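Local coordinates for protein hydrolase, putative (Plasmodium vivax, PDB 2B30) that probably acts as a magnesium-dependent phosphatase of the HAD superfamily, Cof-like subfamily IIB, although its substrate has not been established, at residues T117-E122 against N204-F209; S262-N267 against S271-A276. All blocks are in the same frame, centred on the assembly; numbering follows the deposited sequence.

Interaction 1 of 2, residues T117-E122 against N204-F209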
# COMPACT_ATOMS: atom_id res chain seq x y z
N THR A 117 -20.29 -4.63 -7.12
CA THR A 117 -21.24 -5.21 -8.08
C THR A 117 -21.46 -4.35 -9.35
O THR A 117 -21.75 -4.88 -10.41
CB THR A 117 -22.61 -5.48 -7.43
OG1 THR A 117 -23.28 -4.24 -7.22
CG2 THR A 117 -22.47 -6.21 -6.09
N ASP A 118 -21.34 -3.03 -9.23
CA ASP A 118 -21.44 -2.16 -10.41
C ASP A 118 -20.20 -2.34 -11.30
O ASP A 118 -20.31 -2.45 -12.52
CB ASP A 118 -21.68 -0.69 -10.03
CG ASP A 118 -20.56 -0.10 -9.15
OD1 ASP A 118 -20.46 -0.47 -7.96
OD2 ASP A 118 -19.80 0.76 -9.65
N VAL A 119 -19.02 -2.41 -10.68
CA VAL A 119 -17.77 -2.65 -11.42
C VAL A 119 -17.75 -4.07 -11.99
O VAL A 119 -17.29 -4.27 -13.11
CB VAL A 119 -16.50 -2.44 -10.55
CG1 VAL A 119 -15.23 -2.65 -11.38
CG2 VAL A 119 -16.49 -1.05 -9.93
N TYR A 120 -18.24 -5.04 -11.23
CA TYR A 120 -18.25 -6.44 -11.70
C TYR A 120 -19.14 -6.59 -12.92
O TYR A 120 -18.76 -7.24 -13.89
CB TYR A 120 -18.70 -7.40 -10.60
CG TYR A 120 -18.70 -8.85 -11.05
CD1 TYR A 120 -17.52 -9.59 -11.08
CD2 TYR A 120 -19.88 -9.47 -11.46
CE1 TYR A 120 -17.52 -10.92 -11.50
CE2 TYR A 120 -19.89 -10.80 -11.88
CZ TYR A 120 -18.71 -11.52 -11.89
OH TYR A 120 -18.72 -12.84 -12.30
N ALA A 121 -20.33 -5.99 -12.88
CA ALA A 121 -21.23 -5.97 -14.03
C ALA A 121 -20.53 -5.40 -15.26
O ALA A 121 -20.62 -5.95 -16.36
CB ALA A 121 -22.48 -5.16 -13.73
N GLU A 122 -19.82 -4.30 -15.06
CA GLU A 122 -19.14 -3.68 -16.17
C GLU A 122 -18.07 -4.64 -16.66
O GLU A 122 -17.90 -4.81 -17.87
CB GLU A 122 -18.52 -2.34 -15.79
CG GLU A 122 -17.97 -1.61 -17.00
CD GLU A 122 -17.62 -0.15 -16.70
OE1 GLU A 122 -17.38 0.19 -15.52
OE2 GLU A 122 -17.58 0.65 -17.67
N ASN A 204 -8.00 2.53 -12.07
CA ASN A 204 -8.64 3.00 -10.82
C ASN A 204 -10.06 2.43 -10.58
O ASN A 204 -10.90 3.11 -10.02
CB ASN A 204 -8.72 4.54 -10.76
CG ASN A 204 -7.37 5.21 -10.74
OD1 ASN A 204 -6.80 5.50 -11.79
ND2 ASN A 204 -6.85 5.48 -9.55
N LYS A 205 -10.31 1.20 -11.02
CA LYS A 205 -11.56 0.51 -10.74
C LYS A 205 -11.35 -0.95 -10.29
O LYS A 205 -12.23 -1.56 -9.68
CB LYS A 205 -12.46 0.57 -11.98
CG LYS A 205 -12.92 1.99 -12.30
CD LYS A 205 -13.54 2.13 -13.67
CE LYS A 205 -14.94 1.56 -13.73
NZ LYS A 205 -15.60 1.95 -15.01
N LEU A 206 -10.17 -1.50 -10.59
CA LEU A 206 -9.82 -2.88 -10.26
C LEU A 206 -8.31 -2.98 -10.09
O LEU A 206 -7.55 -2.24 -10.71
CB LEU A 206 -10.24 -3.85 -11.37
CG LEU A 206 -11.72 -4.17 -11.55
CD1 LEU A 206 -11.97 -4.83 -12.91
CD2 LEU A 206 -12.23 -5.05 -10.42
N THR A 207 -7.89 -3.92 -9.25
CA THR A 207 -6.50 -4.34 -9.17
C THR A 207 -6.26 -5.40 -10.26
O THR A 207 -6.91 -6.45 -10.26
CB THR A 207 -6.25 -4.96 -7.79
OG1 THR A 207 -6.52 -3.97 -6.80
CG2 THR A 207 -4.84 -5.48 -7.65
N ILE A 208 -5.35 -5.13 -11.18
CA ILE A 208 -5.01 -6.09 -12.22
C ILE A 208 -3.53 -6.41 -12.18
O ILE A 208 -2.70 -5.61 -12.62
CB ILE A 208 -5.38 -5.59 -13.64
CG1 ILE A 208 -6.88 -5.28 -13.75
CG2 ILE A 208 -5.00 -6.62 -14.69
CD1 ILE A 208 -7.19 -3.81 -14.03
N PHE A 209 -3.19 -7.59 -11.66
CA PHE A 209 -1.81 -8.06 -11.71
C PHE A 209 -1.61 -8.99 -12.91
O PHE A 209 -2.57 -9.59 -13.41
CB PHE A 209 -1.43 -8.80 -10.42
CG PHE A 209 -1.27 -7.89 -9.23
CD1 PHE A 209 -0.31 -6.87 -9.23
CD2 PHE A 209 -2.05 -8.06 -8.08
CE1 PHE A 209 -0.15 -6.04 -8.12
CE2 PHE A 209 -1.88 -7.23 -6.97
CZ PHE A 209 -0.93 -6.22 -6.99

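Interaction 2 of 2, residues S262-N267 against S271-A276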
# COMPACT_ATOMS: atom_id res chain seq x y z
N SER A 262 12.90 -8.54 3.87
CA SER A 262 12.22 -8.98 2.65
C SER A 262 13.23 -9.54 1.68
O SER A 262 14.30 -8.95 1.43
CB SER A 262 11.44 -7.83 2.00
OG SER A 262 12.28 -6.82 1.49
N PHE A 263 12.89 -10.70 1.13
CA PHE A 263 13.82 -11.44 0.31
C PHE A 263 13.18 -11.86 -1.00
O PHE A 263 12.06 -12.38 -1.01
CB PHE A 263 14.30 -12.66 1.09
CG PHE A 263 15.16 -12.30 2.27
CD1 PHE A 263 16.53 -12.15 2.13
CD2 PHE A 263 14.59 -12.07 3.51
CE1 PHE A 263 17.32 -11.80 3.22
CE2 PHE A 263 15.37 -11.72 4.59
CZ PHE A 263 16.74 -11.58 4.44
N ALA A 264 13.89 -11.63 -2.10
CA ALA A 264 13.44 -12.10 -3.42
C ALA A 264 14.26 -13.31 -3.85
O ALA A 264 15.48 -13.30 -3.76
CB ALA A 264 13.54 -11.01 -4.45
N VAL A 265 13.58 -14.36 -4.30
CA VAL A 265 14.27 -15.54 -4.81
C VAL A 265 15.13 -15.19 -6.02
O VAL A 265 14.86 -14.21 -6.72
CB VAL A 265 13.28 -16.68 -5.20
CG1 VAL A 265 12.85 -17.47 -3.97
CG2 VAL A 265 12.07 -16.14 -5.95
N ALA A 266 16.16 -16.00 -6.25
CA ALA A 266 17.04 -15.85 -7.42
C ALA A 266 16.27 -15.75 -8.73
O ALA A 266 16.65 -15.00 -9.63
CB ALA A 266 17.99 -17.02 -7.49
N ASN A 267 15.17 -16.51 -8.82
CA ASN A 267 14.31 -16.47 -10.01
C ASN A 267 13.27 -15.35 -10.03
O ASN A 267 12.39 -15.33 -10.89
CB ASN A 267 13.62 -17.82 -10.22
CG ASN A 267 12.91 -18.32 -8.98
OD1 ASN A 267 13.55 -18.76 -8.02
ND2 ASN A 267 11.59 -18.29 -8.99
N SER A 271 11.73 -6.41 -11.02
CA SER A 271 11.04 -5.50 -10.12
C SER A 271 11.07 -6.00 -8.66
O SER A 271 11.40 -5.25 -7.74
CB SER A 271 9.61 -5.32 -10.58
OG SER A 271 8.87 -4.66 -9.58
N ALA A 272 10.72 -7.27 -8.47
CA ALA A 272 10.69 -7.86 -7.14
C ALA A 272 12.08 -7.88 -6.53
O ALA A 272 12.24 -7.66 -5.33
CB ALA A 272 10.13 -9.27 -7.21
N LYS A 273 13.09 -8.17 -7.35
CA LYS A 273 14.48 -8.22 -6.88
C LYS A 273 14.96 -6.88 -6.31
O LYS A 273 15.70 -6.87 -5.32
CB LYS A 273 15.43 -8.66 -8.02
CG LYS A 273 15.43 -10.17 -8.31
CD LYS A 273 16.44 -10.54 -9.41
CE LYS A 273 16.49 -12.06 -9.61
NZ LYS A 273 17.54 -12.51 -10.58
N SER A 274 14.55 -5.77 -6.94
CA SER A 274 14.97 -4.44 -6.51
C SER A 274 14.15 -3.92 -5.33
O SER A 274 14.69 -3.21 -4.48
CB SER A 274 14.91 -3.44 -7.66
OG SER A 274 13.66 -3.48 -8.31
N HIS A 275 12.87 -4.27 -5.27
CA HIS A 275 12.00 -3.77 -4.20
C HIS A 275 12.27 -4.47 -2.87
O HIS A 275 12.04 -3.90 -1.79
CB HIS A 275 10.53 -3.86 -4.61
CG HIS A 275 10.09 -2.73 -5.50
ND1 HIS A 275 9.69 -1.51 -4.99
CD2 HIS A 275 10.02 -2.62 -6.84
CE1 HIS A 275 9.39 -0.70 -5.99
NE2 HIS A 275 9.59 -1.35 -7.12
N ALA A 276 12.77 -5.70 -2.96
CA ALA A 276 13.20 -6.46 -1.79
C ALA A 276 14.50 -5.91 -1.24
O ALA A 276 15.19 -5.16 -1.91
CB ALA A 276 13.35 -7.93 -2.15

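Interaction 1 of 2, residues T117-E122 against N204-F209
In the alpha/beta cap of this HAD-like hydrolase, V119 and E122, one helical turn apart on helix 117-129, meet K205 and L206 where the chain enters the edge strand 206-210. The contact illustrates how a helix can meet the lead-in to an outer strand through one apolar and one ionic pair. V119 supplies the apolar part: with chi1 at -178°, CG1 is the branch anti to the backbone N, and it is this methyl that lies 3.6 Å from K205 O and 3.8 Å from L206 CG. The V119 and L206 side chains run past each other in opposite directions, with L206 CD2 lying alongside the same methyl. L206 also packs on V218 of strand 216-220, which carries the contact into the sheet.

Farther out, the extended side chain of E122 and the lysine chain of K205 cross at about a right angle. K205 bends at its third torsion (chi3 76°), and its NZ gives a salt-bridging hydrogen bond to E122 OE1 at 2.6 Å. The ammonium arrives on the syn side of the carboxylate, 30° out of its plane. E122 also touches F202, while V119 packs on K260 of the second subunit, so this margin is partly covered in the dimer. Such helix-against-sheet packing is typical of the layered alpha/beta cap of type IIB HAD hydrolases.

Interaction 2 of 2, residues S262-N267 against S271-A276
Neither aromatic ring lies between strand 261-264 and helix 270-275, where A264 and A276 meet instead. The imidazole of H275 has the carbonyl carbon of S271 at its edge, in the ring plane, and its ND1 and S257 OG share a weak hydrogen bond. The ring of F263 is turned to the other side of the sheet, among L244, V246 and L292.

With both rings elsewhere, small side chains set the spacing. A264 CB points at the helix and sits 3.8 Å from A276 CB; it also touches K273 CA at 3.8 Å and A272 O at 3.7 Å. That carbonyl accepts the backbone bond from A276 N, so the methyl rests on an oxygen already engaged in the helix. The axes of strand 262-264 and helix 271-275 come within 7.4 Å and run nearly antiparallel, at 150°. These are the first strand and the connecting helix of a beta-alpha-beta unit, whose second strand, 278-279, lies parallel and next to strand 261-264 in the Rossmann-like core sheet of the HAD fold.

At the far end of the strand, S262 OG lies 3.4 Å from A276 CA, but its polar partners are L256 O and K277 N, which tie the hydroxyl to helix 253-257 and to the backbone just beyond helix 270-275. Toward the loop, K273 stretches out fully beyond CG, and its NZ makes a weak 2.8 Å hydrogen bond to A266 O. V265, the first residue after the strand, turns away from the helix to touch D248, a ligand of the bound calcium ion, and N267 ND2 is hydrogen-bonded to G36 O.

Overall arrangement
Interaction 1 closes before interaction 2 opens, and the two sit in different domains of one HAD chain, the cap and the core: the first at the edge of the six-stranded cap sheet, away from the metal, the second in the eight-stranded core sheet beside the calcium site. Their centres are 28 Å apart and their nearest atoms about 9 Å, without touching; they lie on different helices and strands. The dimer nevertheless joins them. N204 ND2 of each chain, in segment 204-209, donates to H275 O of the other, in segment 271-276. The cap margin of each chain thus abuts the core helix of its partner.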